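Local coordinates for group II chitinase (Ostrinia furnacalis, PDB 6JAV), which probably hydrolyses chitin as an endochitinase, this chain being its family 18 catalytic domain 1, crystallised here with a thienopyridine inhibitor, at residues Tyr129-Val135 / Val176-Tyr181; Thr239-Lys243 / Leu338-Gly342; Ile345-Asp351 / His362-Ile368. All coordinates share one frame. Numbering follows the deposited sequence.

The three contacts sample the two ends of one family 18 TIM barrel, illustrating how such a fold keeps its ligand pocket at the C-terminal ends of the strands. Contacts 1 and 3 belong to that pocket end, on opposite sides of the chain's centre with their own centres 28 Å apart; the Val135 side chain of contact 1 comes within about 4 Å of the bound inhibitor, the Leu348 side chain of contact 3 within about 12 Å. Contact 2 joins loops at the N-terminal ends of two neighbouring strands, its centre 22 Å from that of contact 1 and 21 Å from that of contact 3, whose Ile345-Asp351 segment continues strand 342-346, one of those two.

Contact 1 of 3, residues Tyr129-Val135 / Val176-Tyr181; sequences YPKCWQV and VIDAGY
A loop without regular structure can pack against the end of a helix, as Tyr129-Val135 does on Val176-Tyr181. In this loop a cis peptide precedes Tyr129, Lys131 has positive phi (73/-58), Cys132 is the centre of an inverse gamma turn, and Val135 N bonds Cys132 O at 2.9 Å. Opposite it, residues 176-180 are the end of helix 174-180, and Tyr181 is the first to leave helical angles. CA atoms are closest at Pro130-Gly180 (4.7 Å) and Cys132-Val176 (6.2 Å).

Close packing of Pro130 on the Gly180 backbone comes first. Pro130 O lies 3.4 Å from Gly180 CA in a CA-H...O contact, while Pro130 CB rests 3.4 Å from Gly180 O; a CB on Gly180 would fall 2.5 Å from Pro130 O, so the closeness depends on glycine.

Side-chain packing supplies most of the rest. Val176 (chi1 t) points its methyls into the loop, CG1 3.7 Å from Tyr129 CB, and CG2 4.0 Å from Cys132 CB and 4.1 Å from Val135 CG1. Ala179 CB meets Cys132 SG at 3.7 Å, and this sulfur is disulfide-bonded to Cys137. Lys131 CB lies 3.8 Å from Ala179 O. Pro130 CD is 4.0 Å from Tyr181 CE1. Tyr129 and Tyr181, both m, converge through a hydroxyl: Tyr181 OH is 3.2 Å from Tyr129 CD1 and hydrogen-bonds Ser171 N.

The loop continues the family 18 DxxDxDxE signature, which ends at Glu128. It connects strand 122-126 to helix 143-159, resting on helix 174-180, which follows strand 165-170 and has helix 227-236 against Ile177.

Contact 2 of 3, residues Thr239-Lys243 / Leu338-Gly342; sequences TPASK and LNLGG
Ala241 supplies the one side chain of Thr239-Lys243 that turns into the interface with Leu338-Gly342. Ala241 CB sits 3.6 Å from both Leu338 O and Asn339 O, and 4.2 Å from Leu340 CD2. The CA-CB bond of Leu340 (m, t) turns away overall, yet Leu340 CB lies 4.0 Å from Ala241 O; the side chains of Leu340 and Leu338 (also m, t) touch Ile231 of helix 227-236. Ser242 (chi1 p) and Lys243 (m, m, t, p) turn away, Lys243 NZ bonding Ala187 O and Leu190 O.

These are the loops that lead into two adjacent parallel strands of the TIM barrel, 244-257 and 342-346. One makes a 3-10 turn at 241-243; the other closes helix 325-337 with a Schellman motif at Asn339 (57/35), whose m side chain reaches Arg6 through OD1. CA atoms pair as Ala241-Leu340 (4.6 Å) and Ser242-Gly341 (4.2 Å). Gly341 N gives a weak hydrogen bond to Ala241 O (3.0 Å), and Gly341 CA lies 3.4 Å from Ser242 O, where a CB would clash.

Contact 3 of 3, residues Ile345-Asp351 / His362-Ile368; sequences IWALDLD and HPLLNAI
Asp351 is the chief projection of Ile345-Asp351, and the start of the helix in His362-Ile368 is the hollow that takes it. With chi1 t, its carboxylate enters between the His362 ring and the first turn: Asp351 OD1 accepts from Leu364 N at 3.1 Å, and Asp351 OD2 from Leu365 N at 2.9 Å and from His362 ND1 at 2.8 Å. The imidazole meets OD2 edge-on, near its own plane, in a His-carboxylate hydrogen bond. Pro363 CD closes the side of the hollow 3.3 Å from Asp351 OD1, and the CA atoms of Asp351 and His362 are 5.7 Å apart. His362, at the N-cap position, has positive phi (53/57); His362 O receives Asn366 N at 2.9 Å and Asn366 ND2 at 3.1 Å.

In the TIM barrel this is the last strand, 342-346, meeting the last helix, 363-373, the two joined by the loop of residues 347-362. That helix covers the strand on the outside of the barrel, with helix 325-337 beside it.

Farther along, the bumps are apolar. Leu365 (t, p) pushes CD2 into the notch between Ile345 and Leu348, 3.9 Å from Ile345 CD1 and 3.7 Å from Leu348 CD2. Ile345 (chi1 p) also lays CG2 against Ile368 CD1, a tight 3.4 Å, and Leu9 of strand 8-14 touches both Leu365 and Ile368. Leu348 O approaches the edge of the imidazole, 3.3 Å from His362 CE1. A cis peptide precedes Ala347, where the strand gives way to a turn; there the CA-CB bond of Asp349 turns away from His362-Ile368, and its carboxylate forms a salt bridge with Arg20, a residue of the inhibitor pocket.

Contact 1 of 3, residues Tyr129-Val135 / Val176-Tyr181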
loop_
_atom_site.group_PDB
_atom_site.type_symbol
_atom_site.label_atom_id
_atom_site.label_comp_id
_atom_site.label_asym_id
_atom_site.label_seq_id
_atom_site.Cartn_x
_atom_site.Cartn_y
_atom_site.Cartn_z
ATOM N N TYR A 129 1.619 -9.540 -9.254
ATOM C CA TYR A 129 2.531 -10.151 -8.280
ATOM C C TYR A 129 3.306 -11.218 -9.054
ATOM O O TYR A 129 2.840 -11.662 -10.111
ATOM C CB TYR A 129 1.734 -10.868 -7.165
ATOM C CG TYR A 129 0.932 -9.902 -6.334
ATOM C CD1 TYR A 129 1.554 -9.136 -5.343
ATOM C CD2 TYR A 129 -0.405 -9.689 -6.602
ATOM C CE1 TYR A 129 0.858 -8.208 -4.617
ATOM C CE2 TYR A 129 -1.135 -8.750 -5.861
ATOM C CZ TYR A 129 -0.484 -8.041 -4.858
ATOM O OH TYR A 129 -1.156 -7.102 -4.101
ATOM N N PRO A 130 4.471 -11.630 -8.553
ATOM C CA PRO A 130 5.169 -12.771 -9.168
ATOM C C PRO A 130 4.213 -13.954 -9.241
ATOM O O PRO A 130 3.481 -14.224 -8.279
ATOM C CB PRO A 130 6.327 -13.051 -8.194
ATOM C CG PRO A 130 6.539 -11.763 -7.443
ATOM C CD PRO A 130 5.158 -11.121 -7.347
ATOM N N LYS A 131 4.185 -14.626 -10.406
ATOM C CA LYS A 131 3.326 -15.782 -10.701
ATOM C C LYS A 131 1.866 -15.373 -10.889
ATOM O O LYS A 131 1.268 -15.600 -11.949
ATOM C CB LYS A 131 3.457 -16.846 -9.609
ATOM C CG LYS A 131 3.450 -18.279 -10.102
ATOM C CD LYS A 131 2.068 -18.783 -10.300
ATOM C CE LYS A 131 2.106 -20.258 -10.756
ATOM N NZ LYS A 131 0.945 -20.581 -11.605
ATOM N N CYS A 132 1.281 -14.744 -9.862
ATOM C CA CYS A 132 -0.125 -14.352 -9.901
ATOM C C CYS A 132 -0.260 -12.915 -10.397
ATOM O O CYS A 132 -0.501 -11.975 -9.622
ATOM C CB CYS A 132 -0.736 -14.520 -8.523
ATOM S SG CYS A 132 -0.372 -16.153 -7.802
ATOM N N TRP A 133 -0.117 -12.752 -11.720
ATOM C CA TRP A 133 -0.150 -11.429 -12.335
ATOM C C TRP A 133 -1.513 -10.812 -12.093
ATOM O O TRP A 133 -2.537 -11.399 -12.452
ATOM C CB TRP A 133 0.105 -11.517 -13.838
ATOM C CG TRP A 133 1.357 -12.255 -14.239
ATOM C CD1 TRP A 133 2.410 -12.627 -13.448
ATOM C CD2 TRP A 133 1.659 -12.700 -15.553
ATOM N NE1 TRP A 133 3.366 -13.285 -14.215
ATOM C CE2 TRP A 133 2.911 -13.350 -15.507
ATOM C CE3 TRP A 133 0.982 -12.614 -16.779
ATOM C CZ2 TRP A 133 3.500 -13.915 -16.641
ATOM C CZ3 TRP A 133 1.567 -13.172 -17.896
ATOM C CH2 TRP A 133 2.813 -13.809 -17.828
ATOM N N GLN A 134 -1.534 -9.637 -11.458
ATOM C CA GLN A 134 -2.803 -9.024 -11.035
ATOM C C GLN A 134 -3.730 -10.027 -10.333
ATOM O O GLN A 134 -4.943 -10.073 -10.585
ATOM C CB GLN A 134 -3.491 -8.283 -12.184
ATOM C CG GLN A 134 -2.743 -6.978 -12.542
ATOM C CD GLN A 134 -3.487 -6.129 -13.555
ATOM O OE1 GLN A 134 -4.353 -6.627 -14.296
ATOM N NE2 GLN A 134 -3.161 -4.836 -13.601
ATOM N N VAL A 135 -3.146 -10.829 -9.440
ATOM C CA VAL A 135 -3.817 -11.789 -8.554
ATOM C C VAL A 135 -4.249 -13.069 -9.263
ATOM O O VAL A 135 -4.722 -14.004 -8.614
ATOM C CB VAL A 135 -4.938 -11.172 -7.676
ATOM C CG1 VAL A 135 -5.284 -12.093 -6.497
ATOM C CG2 VAL A 135 -4.505 -9.806 -7.105
ATOM N N VAL A 176 -1.325 -16.287 -3.133
ATOM C CA VAL A 176 -0.313 -15.508 -3.844
ATOM C C VAL A 176 1.026 -15.596 -3.135
ATOM O O VAL A 176 2.065 -15.723 -3.777
ATOM C CB VAL A 176 -0.781 -14.047 -4.002
ATOM C CG1 VAL A 176 0.306 -13.229 -4.685
ATOM C CG2 VAL A 176 -2.078 -14.013 -4.805
ATOM N N ILE A 177 1.025 -15.496 -1.807
ATOM C CA ILE A 177 2.257 -15.627 -1.047
ATOM C C ILE A 177 2.915 -16.967 -1.355
ATOM O O ILE A 177 4.121 -17.047 -1.619
ATOM C CB ILE A 177 1.969 -15.467 0.458
ATOM C CG1 ILE A 177 1.459 -14.041 0.807
ATOM C CG2 ILE A 177 3.208 -15.796 1.282
ATOM C CD1 ILE A 177 0.734 -14.011 2.167
ATOM N N ASP A 178 2.113 -18.039 -1.310
ATOM C CA ASP A 178 2.643 -19.378 -1.545
ATOM C C ASP A 178 3.214 -19.506 -2.954
ATOM O O ASP A 178 4.242 -20.169 -3.157
ATOM C CB ASP A 178 1.524 -20.401 -1.362
ATOM C CG ASP A 178 1.165 -20.659 0.101
ATOM O OD1 ASP A 178 1.937 -20.266 1.019
ATOM O OD2 ASP A 178 0.099 -21.319 0.313
ATOM N N ALA A 179 2.561 -18.888 -3.943
ATOM C CA ALA A 179 2.953 -19.071 -5.335
ATOM C C ALA A 179 4.106 -18.178 -5.759
ATOM O O ALA A 179 4.911 -18.591 -6.600
ATOM C CB ALA A 179 1.779 -18.786 -6.271
ATOM N N GLY A 180 4.217 -16.972 -5.207
ATOM C CA GLY A 180 5.096 -15.987 -5.803
ATOM C C GLY A 180 6.359 -15.685 -5.036
ATOM O O GLY A 180 7.282 -15.116 -5.616
ATOM N N TYR A 181 6.426 -16.011 -3.737
ATOM C CA TYR A 181 7.497 -15.497 -2.901
ATOM C C TYR A 181 8.337 -16.609 -2.294
ATOM O O TYR A 181 7.804 -17.473 -1.591
ATOM C CB TYR A 181 6.937 -14.635 -1.771
ATOM C CG TYR A 181 6.168 -13.424 -2.253
ATOM C CD1 TYR A 181 6.756 -12.447 -3.053
ATOM C CD2 TYR A 181 4.874 -13.228 -1.839
ATOM C CE1 TYR A 181 6.021 -11.322 -3.476
ATOM C CE2 TYR A 181 4.143 -12.134 -2.250
ATOM C CZ TYR A 181 4.722 -11.187 -3.068
ATOM O OH TYR A 181 3.934 -10.105 -3.435
#

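Contact 2 of 3, residues Thr239-Lys243 / Leu338-Gly342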
loop_
_atom_site.group_PDB
_atom_site.type_symbol
_atom_site.label_atom_id
_atom_site.label_comp_id
_atom_site.label_asym_id
_atom_site.label_seq_id
_atom_site.Cartn_x
_atom_site.Cartn_y
_atom_site.Cartn_z
ATOM N N THR A 239 9.587 -14.860 7.941
ATOM C CA THR A 239 9.952 -13.446 8.002
ATOM C C THR A 239 10.123 -13.000 9.453
ATOM O O THR A 239 9.193 -13.172 10.252
ATOM C CB THR A 239 8.853 -12.596 7.373
ATOM O OG1 THR A 239 8.574 -13.099 6.067
ATOM C CG2 THR A 239 9.280 -11.135 7.239
ATOM N N PRO A 240 11.249 -12.381 9.813
ATOM C CA PRO A 240 11.369 -11.766 11.152
ATOM C C PRO A 240 10.364 -10.638 11.348
ATOM O O PRO A 240 10.066 -9.880 10.416
ATOM C CB PRO A 240 12.804 -11.227 11.183
ATOM C CG PRO A 240 13.554 -11.969 10.068
ATOM C CD PRO A 240 12.492 -12.259 9.019
ATOM N N ALA A 241 9.852 -10.514 12.572
ATOM C CA ALA A 241 8.922 -9.424 12.869
ATOM C C ALA A 241 9.517 -8.067 12.507
ATOM O O ALA A 241 8.804 -7.178 12.000
ATOM C CB ALA A 241 8.526 -9.448 14.353
ATOM N N SER A 242 10.807 -7.867 12.781
ATOM C CA SER A 242 11.422 -6.567 12.548
ATOM C C SER A 242 11.422 -6.167 11.081
ATOM O O SER A 242 11.556 -4.971 10.795
ATOM C CB SER A 242 12.856 -6.558 13.062
ATOM O OG SER A 242 13.704 -7.269 12.185
ATOM N N LYS A 243 11.270 -7.118 10.165
ATOM C CA LYS A 243 11.271 -6.816 8.738
ATOM C C LYS A 243 9.888 -6.448 8.222
ATOM O O LYS A 243 9.776 -5.935 7.106
ATOM C CB LYS A 243 11.803 -8.013 7.927
ATOM C CG LYS A 243 13.263 -8.393 8.188
ATOM C CD LYS A 243 14.169 -7.343 7.607
ATOM C CE LYS A 243 15.663 -7.685 7.718
ATOM N NZ LYS A 243 16.160 -8.469 6.572
ATOM N N LEU A 338 3.061 -7.321 18.441
ATOM C CA LEU A 338 3.859 -8.318 17.728
ATOM C C LEU A 338 5.287 -7.857 17.480
ATOM O O LEU A 338 6.053 -8.586 16.830
ATOM C CB LEU A 338 3.198 -8.664 16.389
ATOM C CG LEU A 338 1.875 -9.446 16.435
ATOM C CD1 LEU A 338 1.411 -9.758 15.022
ATOM C CD2 LEU A 338 2.002 -10.739 17.231
ATOM N N ASN A 339 5.656 -6.664 17.953
ATOM C CA ASN A 339 6.994 -6.105 17.760
ATOM C C ASN A 339 7.378 -6.007 16.289
ATOM O O ASN A 339 8.549 -6.192 15.933
ATOM C CB ASN A 339 8.056 -6.887 18.557
ATOM C CG ASN A 339 7.880 -6.697 20.032
ATOM O OD1 ASN A 339 8.068 -5.598 20.534
ATOM N ND2 ASN A 339 7.481 -7.756 20.733
ATOM N N LEU A 340 6.387 -5.710 15.437
ATOM C CA LEU A 340 6.659 -5.558 14.018
ATOM C C LEU A 340 7.549 -4.347 13.779
ATOM O O LEU A 340 7.723 -3.485 14.647
ATOM C CB LEU A 340 5.375 -5.415 13.195
ATOM C CG LEU A 340 4.313 -6.496 13.364
ATOM C CD1 LEU A 340 3.115 -6.205 12.461
ATOM C CD2 LEU A 340 4.885 -7.887 13.056
ATOM N N GLY A 341 8.103 -4.287 12.562
ATOM C CA GLY A 341 8.969 -3.185 12.191
ATOM C C GLY A 341 8.259 -1.849 12.186
ATOM O O GLY A 341 8.891 -0.817 12.412
ATOM N N GLY A 342 6.963 -1.847 11.919
ATOM C CA GLY A 342 6.190 -0.603 11.954
ATOM C C GLY A 342 4.972 -0.694 11.061
ATOM O O GLY A 342 4.412 -1.777 10.854
#

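Contact 3 of 3, residues Ile345-Asp351 / His362-Ile368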
loop_
_atom_site.group_PDB
_atom_site.type_symbol
_atom_site.label_atom_id
_atom_site.label_comp_id
_atom_site.label_asym_id
_atom_site.label_seq_id
_atom_site.Cartn_x
_atom_site.Cartn_y
_atom_site.Cartn_z
ATOM N N ILE A 345 1.381 3.228 5.025
ATOM C CA ILE A 345 0.097 3.757 4.560
ATOM C C ILE A 345 0.063 3.867 3.045
ATOM O O ILE A 345 1.029 4.302 2.408
ATOM C CB ILE A 345 -0.285 5.112 5.198
ATOM C CG1 ILE A 345 0.738 6.213 4.885
ATOM C CG2 ILE A 345 -0.483 4.941 6.696
ATOM C CD1 ILE A 345 0.080 7.588 4.653
ATOM N N TRP A 346 -1.081 3.495 2.479
ATOM C CA TRP A 346 -1.450 3.806 1.110
ATOM C C TRP A 346 -2.659 4.715 1.220
ATOM O O TRP A 346 -3.761 4.229 1.515
ATOM C CB TRP A 346 -1.860 2.545 0.331
ATOM C CG TRP A 346 -2.098 2.968 -1.103
ATOM C CD1 TRP A 346 -3.273 3.465 -1.662
ATOM C CD2 TRP A 346 -1.104 3.078 -2.113
ATOM N NE1 TRP A 346 -3.047 3.818 -2.976
ATOM C CE2 TRP A 346 -1.723 3.598 -3.268
ATOM C CE3 TRP A 346 0.263 2.786 -2.151
ATOM C CZ2 TRP A 346 -1.018 3.804 -4.452
ATOM C CZ3 TRP A 346 0.956 2.989 -3.328
ATOM C CH2 TRP A 346 0.314 3.494 -4.456
ATOM N N ALA A 347 -2.511 6.022 0.956
ATOM C CA ALA A 347 -1.295 6.731 0.548
ATOM C C ALA A 347 -1.473 8.152 1.134
ATOM O O ALA A 347 -2.567 8.516 1.603
ATOM C CB ALA A 347 -1.187 6.795 -0.969
ATOM N N LEU A 348 -0.405 8.947 1.112
ATOM C CA LEU A 348 -0.428 10.268 1.751
ATOM C C LEU A 348 -1.605 11.117 1.279
ATOM O O LEU A 348 -2.251 11.804 2.088
ATOM C CB LEU A 348 0.884 10.991 1.427
ATOM C CG LEU A 348 2.078 10.538 2.254
ATOM C CD1 LEU A 348 3.412 10.941 1.581
ATOM C CD2 LEU A 348 1.990 11.084 3.676
ATOM N N ASP A 349 -1.889 11.082 -0.020
ATOM C CA ASP A 349 -2.842 11.997 -0.644
ATOM C C ASP A 349 -4.280 11.565 -0.463
ATOM O O ASP A 349 -5.176 12.240 -0.978
ATOM C CB ASP A 349 -2.550 12.039 -2.148
ATOM C CG ASP A 349 -2.451 10.648 -2.742
ATOM O OD1 ASP A 349 -1.337 10.063 -2.714
ATOM O OD2 ASP A 349 -3.472 10.096 -3.190
ATOM N N LEU A 350 -4.540 10.484 0.274
ATOM C CA LEU A 350 -5.897 9.999 0.451
ATOM C C LEU A 350 -6.458 10.268 1.839
ATOM O O LEU A 350 -7.686 10.250 2.000
ATOM C CB LEU A 350 -5.993 8.497 0.124
ATOM C CG LEU A 350 -5.511 8.127 -1.302
ATOM C CD1 LEU A 350 -5.361 6.601 -1.454
ATOM C CD2 LEU A 350 -6.464 8.673 -2.378
ATOM N N ASP A 351 -5.606 10.476 2.840
ATOM C CA ASP A 351 -6.033 10.938 4.163
ATOM C C ASP A 351 -6.564 12.367 4.029
ATOM O O ASP A 351 -6.392 13.013 2.995
ATOM C CB ASP A 351 -4.821 10.864 5.103
ATOM C CG ASP A 351 -5.145 10.994 6.593
ATOM O OD1 ASP A 351 -6.324 11.002 7.024
ATOM O OD2 ASP A 351 -4.143 11.087 7.334
ATOM N N HIS A 362 -4.718 15.431 8.462
ATOM C CA HIS A 362 -4.154 14.084 8.490
ATOM C C HIS A 362 -4.663 13.299 9.703
ATOM O O HIS A 362 -3.868 12.810 10.515
ATOM C CB HIS A 362 -2.626 14.106 8.460
ATOM C CG HIS A 362 -2.029 13.968 7.087
ATOM N ND1 HIS A 362 -2.283 12.892 6.265
ATOM C CD2 HIS A 362 -1.202 14.789 6.386
ATOM C CE1 HIS A 362 -1.610 13.035 5.130
ATOM N NE2 HIS A 362 -0.939 14.178 5.183
ATOM N N PRO A 363 -5.980 13.141 9.853
ATOM C CA PRO A 363 -6.476 12.439 11.053
ATOM C C PRO A 363 -6.026 10.986 11.143
ATOM O O PRO A 363 -5.690 10.502 12.233
ATOM C CB PRO A 363 -8.007 12.581 10.922
ATOM C CG PRO A 363 -8.246 12.715 9.436
ATOM C CD PRO A 363 -7.072 13.538 8.947
ATOM N N LEU A 364 -6.034 10.257 10.027
ATOM C CA LEU A 364 -5.633 8.854 10.105
ATOM C C LEU A 364 -4.140 8.719 10.364
ATOM O O LEU A 364 -3.707 7.936 11.230
ATOM C CB LEU A 364 -6.028 8.114 8.827
ATOM C CG LEU A 364 -7.529 8.067 8.477
ATOM C CD1 LEU A 364 -7.793 7.149 7.265
ATOM C CD2 LEU A 364 -8.400 7.656 9.650
ATOM N N LEU A 365 -3.331 9.461 9.619
ATOM C CA LEU A 365 -1.889 9.348 9.771
ATOM C C LEU A 365 -1.425 9.858 11.128
ATOM O O LEU A 365 -0.547 9.250 11.757
ATOM C CB LEU A 365 -1.205 10.062 8.605
ATOM C CG LEU A 365 0.305 9.909 8.474
ATOM C CD1 LEU A 365 0.751 8.426 8.541
ATOM C CD2 LEU A 365 0.738 10.566 7.161
ATOM N N ASN A 366 -2.017 10.945 11.621
ATOM C CA ASN A 366 -1.696 11.375 12.985
ATOM C C ASN A 366 -2.094 10.334 14.028
ATOM O O ASN A 366 -1.411 10.187 15.047
ATOM C CB ASN A 366 -2.333 12.727 13.304
ATOM C CG ASN A 366 -1.431 13.868 12.948
ATOM O OD1 ASN A 366 -0.377 14.059 13.570
ATOM N ND2 ASN A 366 -1.826 14.650 11.938
ATOM N N ALA A 367 -3.211 9.640 13.819
ATOM C CA ALA A 367 -3.595 8.581 14.762
ATOM C C ALA A 367 -2.537 7.480 14.792
ATOM O O ALA A 367 -2.191 6.968 15.867
ATOM C CB ALA A 367 -4.965 8.005 14.391
ATOM N N ILE A 368 -2.003 7.113 13.626
ATOM C CA ILE A 368 -0.939 6.112 13.577
ATOM C C ILE A 368 0.286 6.593 14.337
ATOM O O ILE A 368 0.854 5.858 15.159
ATOM C CB ILE A 368 -0.585 5.761 12.119
ATOM C CG1 ILE A 368 -1.764 5.122 11.389
ATOM C CG2 ILE A 368 0.657 4.828 12.088
ATOM C CD1 ILE A 368 -1.568 4.991 9.880
#